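NAD-dependent epimerase/dehydratase domain-containing protein (Ruegeria pomeroyi DSS-3, PDB 3IUS) is of unknown function but probably binds NAD through a Rossmann-type domain related to those of the NAD-dependent epimerases and dehydratases. Local coordinates at residues 147-152 with 205-210; 178-183 with 213-218; 100-105 with 133-138. All coordinates share one frame; numbering follows the deposited sequence.

Interaction 1 (147-152 with 205-210); sequences HVFRLA and YNVCDD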
ATOM      1  N   HIS A 147      -6.046 -10.304  -7.698  1.00 15.09           N
ATOM      2  CA  HIS A 147      -4.756 -10.413  -7.050  1.00 15.58           C
ATOM      3  C   HIS A 147      -4.841  -9.479  -5.876  1.00 17.14           C
ATOM      4  O   HIS A 147      -5.310  -8.356  -6.026  1.00 15.07           O
ATOM      5  CB  HIS A 147      -3.631  -9.983  -7.995  1.00 14.96           C
ATOM      6  CG  HIS A 147      -3.612 -10.748  -9.284  1.00 17.98           C
ATOM      7  ND1 HIS A 147      -4.541 -10.542 -10.281  1.00 18.96           N
ATOM      8  CD2 HIS A 147      -2.792 -11.729  -9.729  1.00 18.46           C
ATOM      9  CE1 HIS A 147      -4.292 -11.364 -11.286  1.00 18.32           C
ATOM     10  NE2 HIS A 147      -3.236 -12.093 -10.979  1.00 16.57           N
ATOM     11  N   VAL A 148      -4.440  -9.966  -4.708  1.00 14.61           N
ATOM     12  CA  VAL A 148      -4.460  -9.160  -3.496  1.00 14.61           C
ATOM     13  C   VAL A 148      -3.039  -8.814  -3.097  1.00 14.44           C
ATOM     14  O   VAL A 148      -2.171  -9.687  -3.024  1.00 14.71           O
ATOM     15  CB  VAL A 148      -5.149  -9.903  -2.337  1.00 15.87           C
ATOM     16  CG1 VAL A 148      -4.936  -9.152  -1.018  1.00 17.39           C
ATOM     17  CG2 VAL A 148      -6.639 -10.091  -2.630  1.00 16.97           C
ATOM     18  N   PHE A 149      -2.809  -7.536  -2.813  1.00 18.08           N
ATOM     19  CA  PHE A 149      -1.491  -7.063  -2.435  1.00 14.45           C
ATOM     20  C   PHE A 149      -1.569  -6.469  -1.050  1.00 14.82           C
ATOM     21  O   PHE A 149      -2.180  -5.425  -0.857  1.00 16.23           O
ATOM     22  CB  PHE A 149      -0.990  -6.017  -3.439  1.00 15.04           C
ATOM     23  CG  PHE A 149      -0.894  -6.532  -4.846  1.00 16.12           C
ATOM     24  CD1 PHE A 149       0.272  -7.128  -5.298  1.00 14.47           C
ATOM     25  CD2 PHE A 149      -1.977  -6.434  -5.708  1.00 14.88           C
ATOM     26  CE1 PHE A 149       0.357  -7.618  -6.589  1.00 21.16           C
ATOM     27  CE2 PHE A 149      -1.895  -6.917  -7.000  1.00 14.91           C
ATOM     28  CZ  PHE A 149      -0.724  -7.506  -7.439  1.00 14.72           C
ATOM     29  N   ARG A 150      -0.968  -7.157  -0.084  1.00 14.36           N
ATOM     30  CA  ARG A 150      -0.958  -6.687   1.288  1.00 15.38           C
ATOM     31  C   ARG A 150       0.242  -5.776   1.489  1.00 16.79           C
ATOM     32  O   ARG A 150       1.381  -6.227   1.623  1.00 14.00           O
ATOM     33  CB  ARG A 150      -0.981  -7.869   2.268  1.00 14.86           C
ATOM     34  CG  ARG A 150      -2.167  -8.810   1.989  1.00 16.56           C
ATOM     35  CD  ARG A 150      -2.248 -10.005   2.940  1.00 13.72           C
ATOM     36  NE  ARG A 150      -3.498 -10.740   2.733  1.00 13.78           N
ATOM     37  CZ  ARG A 150      -3.689 -12.018   3.053  1.00 20.13           C
ATOM     38  NH1 ARG A 150      -2.701 -12.722   3.596  1.00 15.78           N
ATOM     39  NH2 ARG A 150      -4.866 -12.593   2.824  1.00 19.21           N
ATOM     40  N   LEU A 151      -0.039  -4.480   1.490  1.00 16.08           N
ATOM     41  CA  LEU A 151       0.997  -3.457   1.507  1.00 14.51           C
ATOM     42  C   LEU A 151       1.453  -3.165   2.924  1.00 17.10           C
ATOM     43  O   LEU A 151       0.642  -3.078   3.841  1.00 17.90           O
ATOM     44  CB  LEU A 151       0.484  -2.171   0.849  1.00 14.83           C
ATOM     45  CG  LEU A 151      -0.060  -2.257  -0.576  1.00 19.50           C
ATOM     46  CD1 LEU A 151      -0.551  -0.889  -1.055  1.00 23.99           C
ATOM     47  CD2 LEU A 151       0.991  -2.810  -1.524  1.00 14.82           C
ATOM     48  N   ALA A 152       2.760  -3.032   3.097  1.00 16.10           N
ATOM     49  CA  ALA A 152       3.310  -2.567   4.357  1.00 14.47           C
ATOM     50  C   ALA A 152       3.158  -1.048   4.423  1.00 14.64           C
ATOM     51  O   ALA A 152       2.507  -0.439   3.568  1.00 14.85           O
ATOM     52  CB  ALA A 152       4.772  -2.985   4.481  1.00 15.62           C
ATOM     53  N   TYR A 205      -0.122 -11.551  -2.366  1.00 15.59           N
ATOM     54  CA  TYR A 205       1.294 -11.236  -2.263  1.00 13.58           C
ATOM     55  C   TYR A 205       1.493 -10.237  -1.152  1.00 13.61           C
ATOM     56  O   TYR A 205       0.837  -9.202  -1.145  1.00 13.80           O
ATOM     57  CB  TYR A 205       1.814 -10.582  -3.544  1.00 13.70           C
ATOM     58  CG  TYR A 205       1.537 -11.369  -4.799  1.00 13.73           C
ATOM     59  CD1 TYR A 205       2.415 -12.351  -5.228  1.00 17.03           C
ATOM     60  CD2 TYR A 205       0.408 -11.113  -5.560  1.00 18.28           C
ATOM     61  CE1 TYR A 205       2.164 -13.075  -6.380  1.00 20.30           C
ATOM     62  CE2 TYR A 205       0.146 -11.830  -6.712  1.00 17.14           C
ATOM     63  CZ  TYR A 205       1.031 -12.800  -7.122  1.00 19.12           C
ATOM     64  OH  TYR A 205       0.763 -13.516  -8.270  1.00 17.80           O
ATOM     65  N   ASN A 206       2.388 -10.560  -0.227  1.00 13.42           N
ATOM     66  CA  ASN A 206       2.884  -9.570   0.729  1.00 13.44           C
ATOM     67  C   ASN A 206       3.815  -8.604   0.013  1.00 18.06           C
ATOM     68  O   ASN A 206       4.696  -9.029  -0.727  1.00 15.62           O
ATOM     69  CB  ASN A 206       3.670 -10.243   1.848  1.00 13.22           C
ATOM     70  CG  ASN A 206       2.800 -11.037   2.782  1.00 13.14           C
ATOM     71  OD1 ASN A 206       3.289 -11.916   3.498  1.00 16.68           O
ATOM     72  ND2 ASN A 206       1.510 -10.744   2.787  1.00 13.28           N
ATOM     73  N   VAL A 207       3.653  -7.305   0.256  1.00 16.11           N
ATOM     74  CA  VAL A 207       4.496  -6.323  -0.408  1.00 13.84           C
ATOM     75  C   VAL A 207       5.167  -5.474   0.650  1.00 13.86           C
ATOM     76  O   VAL A 207       4.605  -4.490   1.117  1.00 16.61           O
ATOM     77  CB  VAL A 207       3.709  -5.442  -1.406  1.00 14.10           C
ATOM     78  CG1 VAL A 207       4.662  -4.530  -2.159  1.00 14.21           C
ATOM     79  CG2 VAL A 207       2.940  -6.321  -2.393  1.00 14.10           C
ATOM     80  N   CYS A 208       6.364  -5.899   1.037  1.00 13.69           N
ATOM     81  CA  CYS A 208       7.137  -5.242   2.085  1.00 13.70           C
ATOM     82  C   CYS A 208       8.612  -5.458   1.772  1.00 13.59           C
ATOM     83  O   CYS A 208       8.952  -6.326   0.980  1.00 13.46           O
ATOM     84  CB  CYS A 208       6.817  -5.862   3.447  1.00 22.43           C
ATOM     85  SG  CYS A 208       6.997  -7.680   3.484  1.00 19.98           S
ATOM     86  N   ASP A 209       9.487  -4.684   2.400  1.00 13.66           N
ATOM     87  CA  ASP A 209      10.912  -4.874   2.175  1.00 18.48           C
ATOM     88  C   ASP A 209      11.512  -5.968   3.069  1.00 15.49           C
ATOM     89  O   ASP A 209      10.787  -6.709   3.737  1.00 13.56           O
ATOM     90  CB  ASP A 209      11.676  -3.545   2.280  1.00 13.76           C
ATOM     91  CG  ASP A 209      11.819  -3.061   3.699  1.00 13.83           C
ATOM     92  OD1 ASP A 209      11.587  -3.854   4.640  1.00 16.68           O
ATOM     93  OD2 ASP A 209      12.186  -1.877   3.874  1.00 15.22           O
ATOM     94  N   ASP A 210      12.838  -6.064   3.064  1.00 13.27           N
ATOM     95  CA  ASP A 210      13.541  -7.182   3.683  1.00 14.20           C
ATOM     96  C   ASP A 210      13.792  -7.041   5.178  1.00 17.51           C
ATOM     97  O   ASP A 210      14.218  -7.996   5.828  1.00 15.33           O
ATOM     98  CB  ASP A 210      14.885  -7.403   2.988  1.00 13.21           C
ATOM     99  CG  ASP A 210      14.734  -8.029   1.620  1.00 14.21           C
ATOM    100  OD1 ASP A 210      13.622  -8.482   1.302  1.00 20.91           O
ATOM    101  OD2 ASP A 210      15.730  -8.060   0.871  1.00 18.23           O
TER
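The carbonyl oxygen of Y205 is gripped by one hydrogen bond and one weaker CA-H...O contact from strand 147-151. The amide of R150 donates to it in the carbonyl plane, with R150 N 2.9 Å from Y205 O, and F149 adds the CA-H...O contact of 3.4 Å from its CA to Y205 O. Y205 N donates to V148 O (2.8 Å) nearly along the C=O axis, V207 N reaches R150 O from above the carbonyl plane, and A152 N closes the series on V207 O. R150 N thus goes to Y205 O while R150 O receives V207 N, two residues further on, which is the parallel pattern.

Side chains alternate between the two faces. F149 and Y205 share one, lying side by side and pointing the same way because both keep CG anti to the carbonyl carbon (chi1 -59° and -54°). Their planes are only 20° apart but slid past each other, so overlap is slight, and the closest approach is F149 CE1 to Y205 CD2, 3.6 Å. At the edge of the F149 ring sits V207 CG2, 4.0 Å from CD1. Further along, L151 CD2 rests 3.8 Å from V207 CB; branched aliphatic chains fill such a buried face without polar cost. On the opposite face R150 crosses N206 obliquely and runs extended to its guanidinium, which forms a salt bridge with E135 and a hydrogen bond to Y107; the salt bridge would largely offset its charge in this buried place.

Strand 146-155 lies between strands 97-103 and 204-207 of the main parallel sheet. Helix 185-197 covers the F149 face through V191, L192 and S195, while E135 brings helix 126-140 to the R150 side.

Interaction 2 (178-183 with 213-218); sequences QVFSRI and VPPQDV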
ATOM      1  N   GLN A 178       9.036  -4.152  19.435  1.00 17.87           N
ATOM      2  CA  GLN A 178       8.202  -3.689  18.324  1.00 19.14           C
ATOM      3  C   GLN A 178       8.981  -3.432  17.037  1.00 13.84           C
ATOM      4  O   GLN A 178       9.999  -2.762  17.036  1.00 14.52           O
ATOM      5  CB  GLN A 178       7.436  -2.422  18.704  1.00 21.05           C
ATOM      6  CG  GLN A 178       6.463  -1.964  17.633  1.00 14.15           C
ATOM      7  CD  GLN A 178       5.200  -2.795  17.612  1.00 27.05           C
ATOM      8  OE1 GLN A 178       4.584  -3.027  18.645  1.00 33.16           O
ATOM      9  NE2 GLN A 178       4.812  -3.253  16.432  1.00 13.91           N
ATOM     10  N   VAL A 179       8.492  -3.986  15.937  1.00 13.89           N
ATOM     11  CA  VAL A 179       9.011  -3.621  14.633  1.00 15.90           C
ATOM     12  C   VAL A 179       7.832  -3.299  13.719  1.00 15.67           C
ATOM     13  O   VAL A 179       6.715  -3.784  13.942  1.00 17.23           O
ATOM     14  CB  VAL A 179       9.847  -4.756  14.025  1.00 17.97           C
ATOM     15  CG1 VAL A 179      11.053  -5.066  14.897  1.00 17.04           C
ATOM     16  CG2 VAL A 179       8.988  -5.998  13.845  1.00 14.70           C
ATOM     17  N   PHE A 180       8.074  -2.478  12.700  1.00 13.98           N
ATOM     18  CA  PHE A 180       7.067  -2.210  11.677  1.00 19.91           C
ATOM     19  C   PHE A 180       7.565  -2.603  10.289  1.00 18.65           C
ATOM     20  O   PHE A 180       8.759  -2.562  10.009  1.00 22.83           O
ATOM     21  CB  PHE A 180       6.654  -0.738  11.674  1.00 18.98           C
ATOM     22  CG  PHE A 180       5.840  -0.335  12.864  1.00 25.54           C
ATOM     23  CD1 PHE A 180       4.841  -1.160  13.350  1.00 26.79           C
ATOM     24  CD2 PHE A 180       6.055   0.885  13.479  1.00 31.37           C
ATOM     25  CE1 PHE A 180       4.080  -0.782  14.443  1.00 29.71           C
ATOM     26  CE2 PHE A 180       5.298   1.270  14.572  1.00 31.31           C
ATOM     27  CZ  PHE A 180       4.314   0.432  15.056  1.00 27.67           C
ATOM     28  N   SER A 181       6.648  -3.002   9.418  1.00 18.33           N
ATOM     29  CA  SER A 181       7.035  -3.296   8.056  1.00 16.27           C
ATOM     30  C   SER A 181       6.899  -2.055   7.188  1.00 14.14           C
ATOM     31  O   SER A 181       5.942  -1.286   7.327  1.00 15.55           O
ATOM     32  CB  SER A 181       6.163  -4.412   7.479  1.00 14.69           C
ATOM     33  OG  SER A 181       6.093  -5.495   8.379  1.00 21.17           O
ATOM     34  N   ARG A 182       7.857  -1.883   6.281  1.00 14.46           N
ATOM     35  CA  ARG A 182       7.851  -0.769   5.342  1.00 15.75           C
ATOM     36  C   ARG A 182       8.031  -1.229   3.902  1.00 14.33           C
ATOM     37  O   ARG A 182       8.640  -2.264   3.645  1.00 14.52           O
ATOM     38  CB  ARG A 182       8.988   0.198   5.659  1.00 21.72           C
ATOM     39  CG  ARG A 182       9.294   0.376   7.125  1.00 30.55           C
ATOM     40  CD  ARG A 182      10.245   1.546   7.302  1.00 35.05           C
ATOM     41  NE  ARG A 182       9.704   2.752   6.679  1.00 42.10           N
ATOM     42  CZ  ARG A 182      10.436   3.768   6.229  1.00 39.88           C
ATOM     43  NH1 ARG A 182      11.759   3.742   6.321  1.00 39.11           N
ATOM     44  NH2 ARG A 182       9.844   4.811   5.676  1.00 46.96           N
ATOM     45  N   ILE A 183       7.546  -0.413   2.969  1.00 14.54           N
ATOM     46  CA  ILE A 183       7.776  -0.619   1.544  1.00 21.24           C
ATOM     47  C   ILE A 183       7.893   0.720   0.808  1.00 14.82           C
ATOM     48  O   ILE A 183       7.117   1.638   1.055  1.00 15.90           O
ATOM     49  CB  ILE A 183       6.652  -1.472   0.915  1.00 19.89           C
ATOM     50  CG1 ILE A 183       7.005  -1.862  -0.523  1.00 17.56           C
ATOM     51  CG2 ILE A 183       5.312  -0.737   0.972  1.00 14.69           C
ATOM     52  CD1 ILE A 183       8.118  -2.877  -0.634  1.00 19.10           C
ATOM     53  N   VAL A 213      11.629  -3.240  10.992  1.00 13.79           N
ATOM     54  CA  VAL A 213      12.448  -2.267  11.696  1.00 13.98           C
ATOM     55  C   VAL A 213      11.678  -1.575  12.810  1.00 15.73           C
ATOM     56  O   VAL A 213      10.517  -1.219  12.647  1.00 16.17           O
ATOM     57  CB  VAL A 213      13.034  -1.229  10.704  1.00 15.49           C
ATOM     58  CG1 VAL A 213      11.923  -0.476   9.977  1.00 17.00           C
ATOM     59  CG2 VAL A 213      13.952  -0.254  11.423  1.00 16.71           C
ATOM     60  N   PRO A 214      12.325  -1.396  13.967  1.00 16.84           N
ATOM     61  CA  PRO A 214      11.726  -0.584  15.029  1.00 23.70           C
ATOM     62  C   PRO A 214      11.522   0.838  14.514  1.00 21.47           C
ATOM     63  O   PRO A 214      12.460   1.412  13.961  1.00 14.79           O
ATOM     64  CB  PRO A 214      12.796  -0.602  16.125  1.00 23.72           C
ATOM     65  CG  PRO A 214      13.590  -1.853  15.861  1.00 19.81           C
ATOM     66  CD  PRO A 214      13.612  -1.986  14.366  1.00 17.57           C
ATOM     67  N   PRO A 215      10.308   1.391  14.674  1.00 23.62           N
ATOM     68  CA  PRO A 215       9.967   2.710  14.137  1.00 15.07           C
ATOM     69  C   PRO A 215      10.946   3.774  14.627  1.00 15.32           C
ATOM     70  O   PRO A 215      11.258   4.710  13.898  1.00 15.53           O
ATOM     71  CB  PRO A 215       8.564   2.966  14.713  1.00 18.45           C
ATOM     72  CG  PRO A 215       8.437   1.982  15.860  1.00 18.43           C
ATOM     73  CD  PRO A 215       9.154   0.783  15.356  1.00 21.44           C
ATOM     74  N   GLN A 216      11.439   3.603  15.846  1.00 15.32           N
ATOM     75  CA  GLN A 216      12.360   4.585  16.431  1.00 15.58           C
ATOM     76  C   GLN A 216      13.705   4.620  15.702  1.00 17.20           C
ATOM     77  O   GLN A 216      14.435   5.609  15.779  1.00 18.98           O
ATOM     78  CB  GLN A 216      12.562   4.336  17.933  1.00 20.57           C
ATOM     79  CG  GLN A 216      13.254   3.024  18.296  1.00 19.07           C
ATOM     80  CD  GLN A 216      12.271   1.877  18.495  1.00 20.99           C
ATOM     81  OE1 GLN A 216      11.200   1.866  17.907  1.00 14.98           O
ATOM     82  NE2 GLN A 216      12.634   0.917  19.342  1.00 21.00           N
ATOM     83  N   ASP A 217      14.025   3.539  14.993  1.00 19.80           N
ATOM     84  CA  ASP A 217      15.290   3.451  14.269  1.00 19.38           C
ATOM     85  C   ASP A 217      15.220   4.236  12.965  1.00 17.19           C
ATOM     86  O   ASP A 217      16.222   4.758  12.489  1.00 15.54           O
ATOM     87  CB  ASP A 217      15.647   1.992  13.973  1.00 17.05           C
ATOM     88  CG  ASP A 217      16.156   1.246  15.196  1.00 22.37           C
ATOM     89  OD1 ASP A 217      16.212   1.837  16.296  1.00 23.34           O
ATOM     90  OD2 ASP A 217      16.516   0.063  15.047  1.00 22.97           O
ATOM     91  N   VAL A 218      14.036   4.295  12.369  1.00 15.92           N
ATOM     92  CA  VAL A 218      13.882   5.046  11.133  1.00 16.93           C
ATOM     93  C   VAL A 218      14.073   6.529  11.416  1.00 18.99           C
ATOM     94  O   VAL A 218      14.864   7.214  10.756  1.00 19.58           O
ATOM     95  CB  VAL A 218      12.525   4.794  10.491  1.00 20.19           C
ATOM     96  CG1 VAL A 218      12.401   5.586   9.199  1.00 22.17           C
ATOM     97  CG2 VAL A 218      12.362   3.312  10.216  1.00 15.14           C
TER
HETATM   98  O   HOH W   1      10.962  -1.437  19.354  1.00 28.62           O
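A single antiparallel bridge joins the loop just ahead of strand 182-184 to the turn that runs into helix 215-226, in a partly buried position beyond the C-terminal ends of strands such as 204-207. F180 and V213 form a hydrogen-bonded pair. F180 N donates to V213 O at 2.7 Å and almost straight (176°), approaching from above the carbonyl plane; V213 N returns a bond to F180 O of 3.1 Å, in plane and on a lone pair. The pairing goes no further on the side of P214 and P215, which have no N-H to give, although P214 CA still makes a CA-H...O contact with Q178 O.

Proline instead offers a rigid hydrocarbon surface. The F180 side chain crosses P215 at about a right angle and brings CE2 to 3.5 Å from P215 CG, while Q178 CG lies over one face of the phenyl ring, near its rim. A water adds a polar tie, accepting a hydrogen bond from Q216 NE2 and lying 2.8 Å from Q178 O. The Q178 amide is fixed by bonds to V179 O and E251 O.

R182 lies across the other end of the contact. Its methylene CD packs 3.7 Å from V213 CG1, and a bend at chi3 (55°) turns the guanidinium to meet V218 tip to tip. There V218 CG1 lies over one guanidinium face, 3.5 Å from R182 NH1, a buried nitrogen without a hydrogen-bond partner; a cation-pi contact with Y155 probably compensates in part. Helix 273-282 borders this end through Y273 and L277.

Such loops and helices after the later strands of a Rossmann sheet are consistent with the smaller C-terminal region of extended and atypical short-chain dehydrogenase/reductase folds, which in relatives forms the substrate-binding part.

Interaction 3 (100-105 with 133-138); sequences YLSTTA and MAEQQW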
ATOM      1  N   TYR A 100      -6.364  -5.719  -5.931  1.00 15.60           N
ATOM      2  CA  TYR A 100      -6.872  -5.065  -4.734  1.00 19.03           C
ATOM      3  C   TYR A 100      -5.721  -4.761  -3.799  1.00 15.46           C
ATOM      4  O   TYR A 100      -4.989  -5.663  -3.394  1.00 15.18           O
ATOM      5  CB  TYR A 100      -7.916  -5.924  -4.010  1.00 15.84           C
ATOM      6  CG  TYR A 100      -8.372  -5.293  -2.712  1.00 16.67           C
ATOM      7  CD1 TYR A 100      -9.152  -4.142  -2.717  1.00 18.62           C
ATOM      8  CD2 TYR A 100      -8.006  -5.831  -1.484  1.00 15.38           C
ATOM      9  CE1 TYR A 100      -9.558  -3.544  -1.540  1.00 17.14           C
ATOM     10  CE2 TYR A 100      -8.410  -5.244  -0.303  1.00 20.39           C
ATOM     11  CZ  TYR A 100      -9.190  -4.102  -0.335  1.00 16.22           C
ATOM     12  OH  TYR A 100      -9.591  -3.509   0.836  1.00 15.77           O
ATOM     13  N   LEU A 101      -5.548  -3.487  -3.458  1.00 21.40           N
ATOM     14  CA  LEU A 101      -4.531  -3.115  -2.492  1.00 15.47           C
ATOM     15  C   LEU A 101      -5.068  -3.282  -1.072  1.00 15.38           C
ATOM     16  O   LEU A 101      -6.031  -2.618  -0.671  1.00 15.59           O
ATOM     17  CB  LEU A 101      -4.027  -1.692  -2.733  1.00 15.68           C
ATOM     18  CG  LEU A 101      -3.407  -1.426  -4.113  1.00 20.50           C
ATOM     19  CD1 LEU A 101      -2.855  -0.004  -4.193  1.00 16.60           C
ATOM     20  CD2 LEU A 101      -2.320  -2.446  -4.444  1.00 22.23           C
ATOM     21  N   SER A 102      -4.444  -4.191  -0.329  1.00 15.09           N
ATOM     22  CA  SER A 102      -4.814  -4.483   1.044  1.00 14.97           C
ATOM     23  C   SER A 102      -3.677  -4.012   1.939  1.00 14.85           C
ATOM     24  O   SER A 102      -2.848  -3.211   1.515  1.00 16.22           O
ATOM     25  CB  SER A 102      -5.060  -5.988   1.223  1.00 14.74           C
ATOM     26  OG  SER A 102      -5.642  -6.277   2.487  1.00 14.66           O
ATOM     27  N   THR A 103      -3.628  -4.508   3.169  1.00 16.62           N
ATOM     28  CA  THR A 103      -2.543  -4.157   4.082  1.00 16.23           C
ATOM     29  C   THR A 103      -2.117  -5.367   4.903  1.00 17.73           C
ATOM     30  O   THR A 103      -2.772  -6.412   4.873  1.00 18.53           O
ATOM     31  CB  THR A 103      -2.940  -3.027   5.060  1.00 18.10           C
ATOM     32  OG1 THR A 103      -3.867  -3.541   6.023  1.00 20.58           O
ATOM     33  CG2 THR A 103      -3.562  -1.844   4.323  1.00 21.65           C
ATOM     34  N   THR A 104      -1.021  -5.220   5.642  1.00 14.68           N
ATOM     35  CA  THR A 104      -0.527  -6.308   6.478  1.00 14.68           C
ATOM     36  C   THR A 104      -1.252  -6.381   7.815  1.00 13.85           C
ATOM     37  O   THR A 104      -0.941  -7.240   8.643  1.00 14.95           O
ATOM     38  CB  THR A 104       0.986  -6.199   6.733  1.00 20.36           C
ATOM     39  OG1 THR A 104       1.274  -4.945   7.369  1.00 20.18           O
ATOM     40  CG2 THR A 104       1.766  -6.308   5.430  1.00 23.23           C
ATOM     41  N   ALA A 105      -2.212  -5.484   8.033  1.00 17.71           N
ATOM     42  CA  ALA A 105      -2.941  -5.469   9.300  1.00 18.68           C
ATOM     43  C   ALA A 105      -3.854  -6.681   9.413  1.00 13.93           C
ATOM     44  O   ALA A 105      -4.318  -7.022  10.498  1.00 17.01           O
ATOM     45  CB  ALA A 105      -3.732  -4.176   9.472  1.00 17.60           C
HETATM   46  N   MSE A 133     -12.677  -8.328   5.511  1.00 14.98           N
HETATM   47  CA  MSE A 133     -13.988  -8.289   4.871  1.00 19.68           C
HETATM   48  C   MSE A 133     -13.845  -7.981   3.392  1.00 21.28           C
HETATM   49  O   MSE A 133     -14.396  -8.676   2.536  1.00 16.09           O
HETATM   50  CB  MSE A 133     -14.834  -7.167   5.465  1.00 22.59           C
HETATM   51  CG  MSE A 133     -15.673  -7.479   6.679  1.00 31.58           C
HETATM   52 SE   MSE A 133     -17.139  -6.171   6.654  0.75 40.31          SE
HETATM   53  CE  MSE A 133     -18.212  -6.991   5.257  1.00 42.60           C
ATOM     54  N   ALA A 134     -13.131  -6.896   3.102  1.00 15.49           N
ATOM     55  CA  ALA A 134     -12.963  -6.436   1.726  1.00 17.02           C
ATOM     56  C   ALA A 134     -12.286  -7.506   0.874  1.00 15.50           C
ATOM     57  O   ALA A 134     -12.746  -7.813  -0.227  1.00 16.99           O
ATOM     58  CB  ALA A 134     -12.176  -5.131   1.689  1.00 16.48           C
ATOM     59  N   GLU A 135     -11.206  -8.090   1.390  1.00 15.21           N
ATOM     60  CA  GLU A 135     -10.506  -9.141   0.652  1.00 15.03           C
ATOM     61  C   GLU A 135     -11.453 -10.278   0.312  1.00 15.05           C
ATOM     62  O   GLU A 135     -11.447 -10.782  -0.805  1.00 17.19           O
ATOM     63  CB  GLU A 135      -9.345  -9.715   1.458  1.00 14.72           C
ATOM     64  CG  GLU A 135      -8.149  -8.794   1.597  1.00 15.68           C
ATOM     65  CD  GLU A 135      -6.875  -9.566   1.917  1.00 23.79           C
ATOM     66  OE1 GLU A 135      -6.818 -10.782   1.636  1.00 16.72           O
ATOM     67  OE2 GLU A 135      -5.923  -8.968   2.448  1.00 14.30           O
ATOM     68  N   GLN A 136     -12.251 -10.686   1.295  1.00 15.02           N
ATOM     69  CA  GLN A 136     -13.158 -11.819   1.126  1.00 16.80           C
ATOM     70  C   GLN A 136     -14.227 -11.518   0.085  1.00 18.67           C
ATOM     71  O   GLN A 136     -14.608 -12.391  -0.706  1.00 15.39           O
ATOM     72  CB  GLN A 136     -13.783 -12.214   2.473  1.00 21.01           C
ATOM     73  CG  GLN A 136     -12.780 -12.875   3.430  1.00 19.50           C
ATOM     74  CD  GLN A 136     -13.221 -12.874   4.887  1.00 20.71           C
ATOM     75  OE1 GLN A 136     -14.262 -12.320   5.243  1.00 26.22           O
ATOM     76  NE2 GLN A 136     -12.420 -13.502   5.738  1.00 20.88           N
ATOM     77  N   GLN A 137     -14.711 -10.282   0.086  1.00 17.25           N
ATOM     78  CA  GLN A 137     -15.710  -9.858  -0.891  1.00 15.90           C
ATOM     79  C   GLN A 137     -15.142  -9.932  -2.308  1.00 16.07           C
ATOM     80  O   GLN A 137     -15.776 -10.465  -3.218  1.00 16.27           O
ATOM     81  CB  GLN A 137     -16.224  -8.452  -0.559  1.00 17.30           C
ATOM     82  CG  GLN A 137     -17.085  -8.411   0.692  1.00 19.42           C
ATOM     83  CD  GLN A 137     -17.379  -6.995   1.172  1.00 26.76           C
ATOM     84  OE1 GLN A 137     -16.711  -6.035   0.782  1.00 23.50           O
ATOM     85  NE2 GLN A 137     -18.376  -6.867   2.039  1.00 31.56           N
ATOM     86  N   TRP A 138     -13.935  -9.413  -2.488  1.00 18.30           N
ATOM     87  CA  TRP A 138     -13.273  -9.491  -3.784  1.00 15.88           C
ATOM     88  C   TRP A 138     -13.021 -10.942  -4.206  1.00 15.87           C
ATOM     89  O   TRP A 138     -13.292 -11.314  -5.342  1.00 15.84           O
ATOM     90  CB  TRP A 138     -11.976  -8.683  -3.770  1.00 17.95           C
ATOM     91  CG  TRP A 138     -12.219  -7.217  -3.911  1.00 16.05           C
ATOM     92  CD1 TRP A 138     -12.123  -6.265  -2.933  1.00 21.88           C
ATOM     93  CD2 TRP A 138     -12.605  -6.528  -5.104  1.00 19.75           C
ATOM     94  NE1 TRP A 138     -12.426  -5.027  -3.446  1.00 18.17           N
ATOM     95  CE2 TRP A 138     -12.725  -5.161  -4.777  1.00 20.31           C
ATOM     96  CE3 TRP A 138     -12.860  -6.934  -6.417  1.00 17.63           C
ATOM     97  CZ2 TRP A 138     -13.090  -4.199  -5.718  1.00 20.12           C
ATOM     98  CZ3 TRP A 138     -13.223  -5.978  -7.348  1.00 19.26           C
ATOM     99  CH2 TRP A 138     -13.333  -4.626  -6.994  1.00 25.09           C
TER
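In the beta-alpha-beta crossover that carries the chain from strand 97-103 through helix 126-140 to strand 146-155, this contact is where the helix lies down on its own first strand. Helix and strand segments run roughly antiparallel, at 150°, as the returning helix of a Rossmann-type fold must, and their axes approach to 9.6 Å. Alternate strand residues Y100 and S102 face the helix, which answers with A134, E135 and W138.

Y100 carries most of the packing. With CG anti to its backbone N (chi1 176°), the ring stands up from the sheet and makes an offset stack on the five-membered ring of W138, centroids 4.6 Å apart and planes at 29°. W138 CD1 lies over one face of the tyrosine, towards its rim, and W138 NE1 comes to 3.5 Å from Y100 CD1; that N-H is used by D78 OD1, which, with the packing around it, sets the rotation of the indole. The tip of the tyrosine presses on A134, where Y100 OH is 3.2 Å from A134 CB, a spot suited to a methyl and hardly to anything bulkier. The hydroxyl also has a weak hydrogen bond with R131. In place of Y100, an alanine would remove the stack on W138, the contact with A134 and the weak bond to R131, and would probably loosen the seat of helix 126-140 on the sheet.

E135 passes at right angles to the tyrosine, its CG 4.0 Å from Y100 CE2, and extends towards the strand. Its buried carboxylate is likely to stay ionised, since OE1 forms a salt bridge with R150. Serine is short enough to meet it from the strand: S102 OG donates to E135 OE2 over 2.7 Å, taking the anti lone pair, away from OE1.

Overall arrangement
From the N terminus, interaction 3 closes first: strand 97-103 meets helix 126-140 across 27 intervening residues, and the loop is complete before the chain enters strand 146-155. That strand opens interaction 1, which closes after 52 intervening residues on strand 204-207. Interaction 2 begins within this span, at 178-183, and ends past it, at 213-218, so interactions 1 and 2 cross along the chain. Strand 146-155 joins all three, pairing with strands 97-103, 182-184 and 204-207. Interactions 1 and 3 thus share the Rossmann core, while interaction 2, about 22 Å centre to centre from interaction 3, ties that core to helix 215-226.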